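Local coordinates for protein Keto/oxoacid ferredoxin oxidoreductase, gamma subunit (Geobacter sulfurreducens, PDB 3ON3) that probably serves as the gamma subunit of a ferredoxin-dependent enzyme that oxidises 2-oxoacids, passing their electrons to ferredoxin, at residues D124-A138 and F163-K177. Residues are numbered along the deposited sequence; the frame is centred on the assembly and turned at random.
Sequences DVGREIVANIVALGA and FVELNRKAFQMGFEK
Gly137 and Gly174 bring two helix backbones into direct contact: the axes of 131-138 and 164-177 approach to 6.4 Å and cross at -44°. Gly174 CA lies 3.1 Å from Val134 O in a CA-H...O contact, and Gly137 CA points its hydrogen at Phe171 O. A beta carbon on either glycine would run into these carbonyls. Further down the groove, the Ala170 methyl is ringed by Val130 CG2, Ile133 CG2 and Val134 CG2, the first of them 3.8 Å away. Val125, from helix 117-125, enters as a knob among Leu166, Lys169, Ala170 and Met173 (modelled as selenomethionine), its CG2 lying 3.7 Å from Ala170 CA.

Charged side chains contact the second segment towards either end: Arg127 at Phe163, Asp124 at Lys177. The Arg127 guanidinium lies flat over one face of the Phe163 ring, planes 15° apart and centres 4.1 Å apart; CG anti to the backbone N (chi1 -169°) and a chain extended to NE carry it there. An alanine here would remove this cation-pi stack and is likely to leave the Phe163 ring freer to turn. Lys177 NZ meets Asp124 OD2 at 2.9 Å in a salt bridge and is also hydrogen-bonded to Thr120 OG1 of helix 117-125. In the second shell, Asn167 ND2 donates to Phe163 O (2.9 Å) from above its carbonyl plane, which probably fixes the rotation of the amide whose OD1 abuts Ile133 CG1.

Helix 148-157 touches Ile133, Leu136 and Phe171, while Phe115 of strand 111-115 packs on Val134, Ala138 and Lys177. The arrangement is a glycine-mediated close helix crossing, joining the C-terminal helix to the helical layer beside the mixed sheet of this oxidoreductase gamma-subunit fold.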
# COMPACT_ATOMS: atom_id res chain seq x y z
N ASP B 124 -22.60 5.32 -12.96
CA ASP B 124 -22.42 6.73 -13.27
C ASP B 124 -21.09 6.97 -13.97
O ASP B 124 -21.05 7.59 -15.03
CB ASP B 124 -22.52 7.58 -12.00
CG ASP B 124 -23.83 7.37 -11.27
OD1 ASP B 124 -24.70 6.67 -11.81
OD2 ASP B 124 -23.99 7.90 -10.15
N VAL B 125 -20.01 6.48 -13.38
CA VAL B 125 -18.68 6.61 -13.97
C VAL B 125 -18.51 5.59 -15.10
O VAL B 125 -17.82 5.86 -16.09
CB VAL B 125 -17.59 6.38 -12.92
CG1 VAL B 125 -16.21 6.43 -13.57
CG2 VAL B 125 -17.71 7.41 -11.82
N GLY B 126 -19.14 4.43 -14.96
CA GLY B 126 -18.99 3.37 -15.93
C GLY B 126 -17.74 2.51 -15.77
O GLY B 126 -17.32 1.85 -16.72
N ARG B 127 -17.14 2.53 -14.58
CA ARG B 127 -16.02 1.63 -14.27
C ARG B 127 -16.04 1.13 -12.82
O ARG B 127 -15.44 1.73 -11.92
CB ARG B 127 -14.69 2.31 -14.59
CG ARG B 127 -13.51 1.37 -14.54
CD ARG B 127 -12.24 2.05 -15.06
NE ARG B 127 -11.21 1.07 -15.39
CZ ARG B 127 -11.32 0.18 -16.38
NH1 ARG B 127 -12.42 0.15 -17.13
NH2 ARG B 127 -10.33 -0.68 -16.61
N GLU B 128 -16.71 0.00 -12.62
CA GLU B 128 -16.92 -0.57 -11.29
C GLU B 128 -15.67 -0.57 -10.39
O GLU B 128 -15.74 -0.22 -9.22
CB GLU B 128 -17.45 -2.01 -11.44
CG GLU B 128 -18.18 -2.55 -10.23
CD GLU B 128 -18.63 -4.00 -10.42
OE1 GLU B 128 -19.47 -4.47 -9.63
OE2 GLU B 128 -18.13 -4.66 -11.36
N ILE B 129 -14.52 -0.97 -10.93
CA ILE B 129 -13.31 -1.09 -10.13
C ILE B 129 -12.84 0.19 -9.43
O ILE B 129 -11.99 0.14 -8.54
CB ILE B 129 -12.11 -1.61 -10.95
CG1 ILE B 129 -11.91 -0.76 -12.20
CG2 ILE B 129 -12.29 -3.08 -11.29
CD1 ILE B 129 -10.81 -1.27 -13.11
N VAL B 130 -13.37 1.34 -9.84
CA VAL B 130 -12.88 2.57 -9.21
C VAL B 130 -13.77 2.98 -8.05
O VAL B 130 -13.72 4.13 -7.59
CB VAL B 130 -12.61 3.71 -10.23
CG1 VAL B 130 -11.52 3.26 -11.24
CG2 VAL B 130 -13.89 4.17 -10.93
N ALA B 131 -14.55 2.02 -7.56
CA ALA B 131 -15.44 2.28 -6.42
C ALA B 131 -14.66 2.80 -5.23
O ALA B 131 -15.13 3.68 -4.52
CB ALA B 131 -16.23 1.03 -6.05
N ASN B 132 -13.45 2.29 -5.05
CA ASN B 132 -12.55 2.80 -4.01
C ASN B 132 -12.21 4.28 -4.17
O ASN B 132 -11.91 4.94 -3.18
CB ASN B 132 -11.26 1.97 -3.94
CG ASN B 132 -10.48 2.00 -5.25
OD1 ASN B 132 -11.05 2.13 -6.34
ND2 ASN B 132 -9.17 1.88 -5.14
N ILE B 133 -12.23 4.78 -5.40
CA ILE B 133 -11.94 6.20 -5.68
C ILE B 133 -13.15 7.03 -5.31
O ILE B 133 -13.02 8.07 -4.68
CB ILE B 133 -11.54 6.46 -7.17
CG1 ILE B 133 -10.38 5.56 -7.60
CG2 ILE B 133 -11.16 7.94 -7.40
CD1 ILE B 133 -9.19 5.55 -6.62
N VAL B 134 -14.33 6.56 -5.69
CA VAL B 134 -15.57 7.13 -5.19
C VAL B 134 -15.58 7.28 -3.67
O VAL B 134 -15.87 8.36 -3.15
CB VAL B 134 -16.78 6.32 -5.59
CG1 VAL B 134 -18.06 7.03 -5.12
CG2 VAL B 134 -16.79 6.11 -7.09
N ALA B 135 -15.23 6.21 -2.97
CA ALA B 135 -15.27 6.21 -1.51
C ALA B 135 -14.25 7.19 -0.94
O ALA B 135 -14.45 7.80 0.10
CB ALA B 135 -14.99 4.80 -0.99
N LEU B 136 -13.14 7.33 -1.65
CA LEU B 136 -12.05 8.19 -1.23
C LEU B 136 -12.48 9.66 -1.34
O LEU B 136 -12.19 10.47 -0.45
CB LEU B 136 -10.83 7.90 -2.10
CG LEU B 136 -9.47 8.52 -1.81
CD1 LEU B 136 -9.45 10.00 -2.22
CD2 LEU B 136 -9.08 8.32 -0.35
N GLY B 137 -13.17 9.98 -2.43
CA GLY B 137 -13.76 11.31 -2.60
C GLY B 137 -14.77 11.56 -1.48
O GLY B 137 -14.81 12.65 -0.87
N ALA B 138 -15.56 10.55 -1.19
CA ALA B 138 -16.55 10.66 -0.11
C ALA B 138 -15.87 10.89 1.24
O ALA B 138 -16.30 11.74 2.01
CB ALA B 138 -17.45 9.46 -0.07
N PHE B 163 -6.96 6.39 -17.97
CA PHE B 163 -8.19 6.31 -17.18
C PHE B 163 -8.36 7.55 -16.33
O PHE B 163 -9.19 7.58 -15.41
CB PHE B 163 -8.20 5.05 -16.30
CG PHE B 163 -8.28 3.76 -17.09
CD1 PHE B 163 -7.30 2.80 -16.98
CD2 PHE B 163 -9.35 3.52 -17.94
CE1 PHE B 163 -7.37 1.62 -17.71
CE2 PHE B 163 -9.43 2.35 -18.66
CZ PHE B 163 -8.44 1.39 -18.55
N VAL B 164 -7.60 8.58 -16.67
CA VAL B 164 -7.49 9.74 -15.81
C VAL B 164 -8.83 10.51 -15.68
O VAL B 164 -9.22 10.88 -14.59
CB VAL B 164 -6.26 10.64 -16.19
CG1 VAL B 164 -6.54 11.45 -17.44
CG2 VAL B 164 -5.86 11.51 -15.01
N GLU B 165 -9.54 10.70 -16.79
CA GLU B 165 -10.89 11.28 -16.76
C GLU B 165 -11.87 10.53 -15.85
O GLU B 165 -12.55 11.15 -15.02
CB GLU B 165 -11.46 11.39 -18.17
CG GLU B 165 -10.62 12.24 -19.13
CD GLU B 165 -9.58 11.44 -19.92
OE1 GLU B 165 -9.19 10.32 -19.52
OE2 GLU B 165 -9.15 11.96 -20.97
N LEU B 166 -11.94 9.21 -15.99
CA LEU B 166 -12.85 8.38 -15.18
C LEU B 166 -12.55 8.46 -13.67
O LEU B 166 -13.45 8.53 -12.87
CB LEU B 166 -12.81 6.92 -15.63
CG LEU B 166 -13.54 6.56 -16.93
CD1 LEU B 166 -13.53 7.73 -17.91
CD2 LEU B 166 -12.92 5.32 -17.57
N ASN B 167 -11.29 8.45 -13.29
CA ASN B 167 -10.96 8.60 -11.89
C ASN B 167 -11.26 10.00 -11.35
O ASN B 167 -11.76 10.13 -10.23
CB ASN B 167 -9.51 8.18 -11.62
CG ASN B 167 -9.32 6.67 -11.71
OD1 ASN B 167 -9.19 6.00 -10.70
ND2 ASN B 167 -9.32 6.13 -12.93
N ARG B 168 -10.97 11.04 -12.12
CA ARG B 168 -11.37 12.38 -11.71
C ARG B 168 -12.88 12.42 -11.45
O ARG B 168 -13.32 12.93 -10.43
CB ARG B 168 -10.98 13.44 -12.75
CG ARG B 168 -11.85 14.70 -12.71
CD ARG B 168 -11.65 15.57 -11.46
NE ARG B 168 -12.70 16.59 -11.37
CZ ARG B 168 -12.68 17.65 -10.56
NH1 ARG B 168 -11.66 17.88 -9.76
NH2 ARG B 168 -13.70 18.49 -10.56
N LYS B 169 -13.66 11.88 -12.39
CA LYS B 169 -15.11 11.81 -12.26
C LYS B 169 -15.55 11.01 -11.03
O LYS B 169 -16.45 11.43 -10.29
CB LYS B 169 -15.73 11.22 -13.54
CG LYS B 169 -17.26 11.28 -13.58
CD LYS B 169 -17.78 10.76 -14.91
CE LYS B 169 -19.30 10.83 -14.97
NZ LYS B 169 -19.79 12.24 -14.83
N ALA B 170 -14.92 9.87 -10.79
CA ALA B 170 -15.24 9.03 -9.64
C ALA B 170 -14.99 9.79 -8.35
O ALA B 170 -15.80 9.77 -7.42
CB ALA B 170 -14.41 7.73 -9.67
N PHE B 171 -13.83 10.44 -8.29
CA PHE B 171 -13.45 11.20 -7.11
C PHE B 171 -14.44 12.34 -6.85
O PHE B 171 -14.91 12.52 -5.73
CB PHE B 171 -12.03 11.73 -7.28
CG PHE B 171 -11.63 12.75 -6.24
CD1 PHE B 171 -11.24 12.35 -4.97
CD2 PHE B 171 -11.59 14.11 -6.56
CE1 PHE B 171 -10.86 13.29 -4.01
CE2 PHE B 171 -11.21 15.06 -5.60
CZ PHE B 171 -10.84 14.65 -4.33
N GLN B 172 -14.74 13.11 -7.89
CA GLN B 172 -15.65 14.25 -7.78
C GLN B 172 -17.03 13.79 -7.32
O GLN B 172 -17.62 14.37 -6.42
CB GLN B 172 -15.75 14.98 -9.13
CG GLN B 172 -16.73 16.14 -9.15
CD GLN B 172 -16.47 17.13 -8.04
OE1 GLN B 172 -15.33 17.46 -7.73
NE2 GLN B 172 -17.53 17.60 -7.42
N MSE B 173 -17.53 12.72 -7.92
CA MSE B 173 -18.84 12.19 -7.59
C MSE B 173 -18.94 11.62 -6.18
O MSE B 173 -19.97 11.80 -5.51
CB MSE B 173 -19.29 11.15 -8.60
CG MSE B 173 -19.46 11.71 -10.00
SE MSE B 173 -20.64 10.60 -11.10
CE MSE B 173 -22.32 10.98 -10.18
N GLY B 174 -17.91 10.90 -5.75
CA GLY B 174 -17.87 10.43 -4.38
C GLY B 174 -18.01 11.64 -3.45
O GLY B 174 -18.81 11.66 -2.49
N PHE B 175 -17.21 12.65 -3.75
CA PHE B 175 -17.16 13.90 -3.02
C PHE B 175 -18.53 14.55 -2.96
O PHE B 175 -19.01 14.90 -1.88
CB PHE B 175 -16.17 14.84 -3.72
CG PHE B 175 -15.88 16.11 -2.98
CD1 PHE B 175 -14.87 16.14 -2.02
CD2 PHE B 175 -16.56 17.28 -3.28
CE1 PHE B 175 -14.57 17.31 -1.35
CE2 PHE B 175 -16.26 18.47 -2.62
CZ PHE B 175 -15.26 18.48 -1.66
N GLU B 176 -19.17 14.70 -4.11
CA GLU B 176 -20.46 15.38 -4.18
C GLU B 176 -21.54 14.62 -3.40
O GLU B 176 -22.25 15.21 -2.59
CB GLU B 176 -20.93 15.52 -5.63
CG GLU B 176 -20.04 16.34 -6.53
CD GLU B 176 -20.50 16.27 -7.96
OE1 GLU B 176 -21.25 15.33 -8.30
OE2 GLU B 176 -20.09 17.14 -8.75
N LYS B 177 -21.67 13.33 -3.68
CA LYS B 177 -22.75 12.51 -3.12
C LYS B 177 -22.65 12.35 -1.60
O LYS B 177 -23.67 12.37 -0.92
CB LYS B 177 -22.82 11.13 -3.77
CG LYS B 177 -23.23 11.14 -5.23
CD LYS B 177 -23.59 9.73 -5.66
CE LYS B 177 -23.96 9.65 -7.12
NZ LYS B 177 -24.70 8.38 -7.40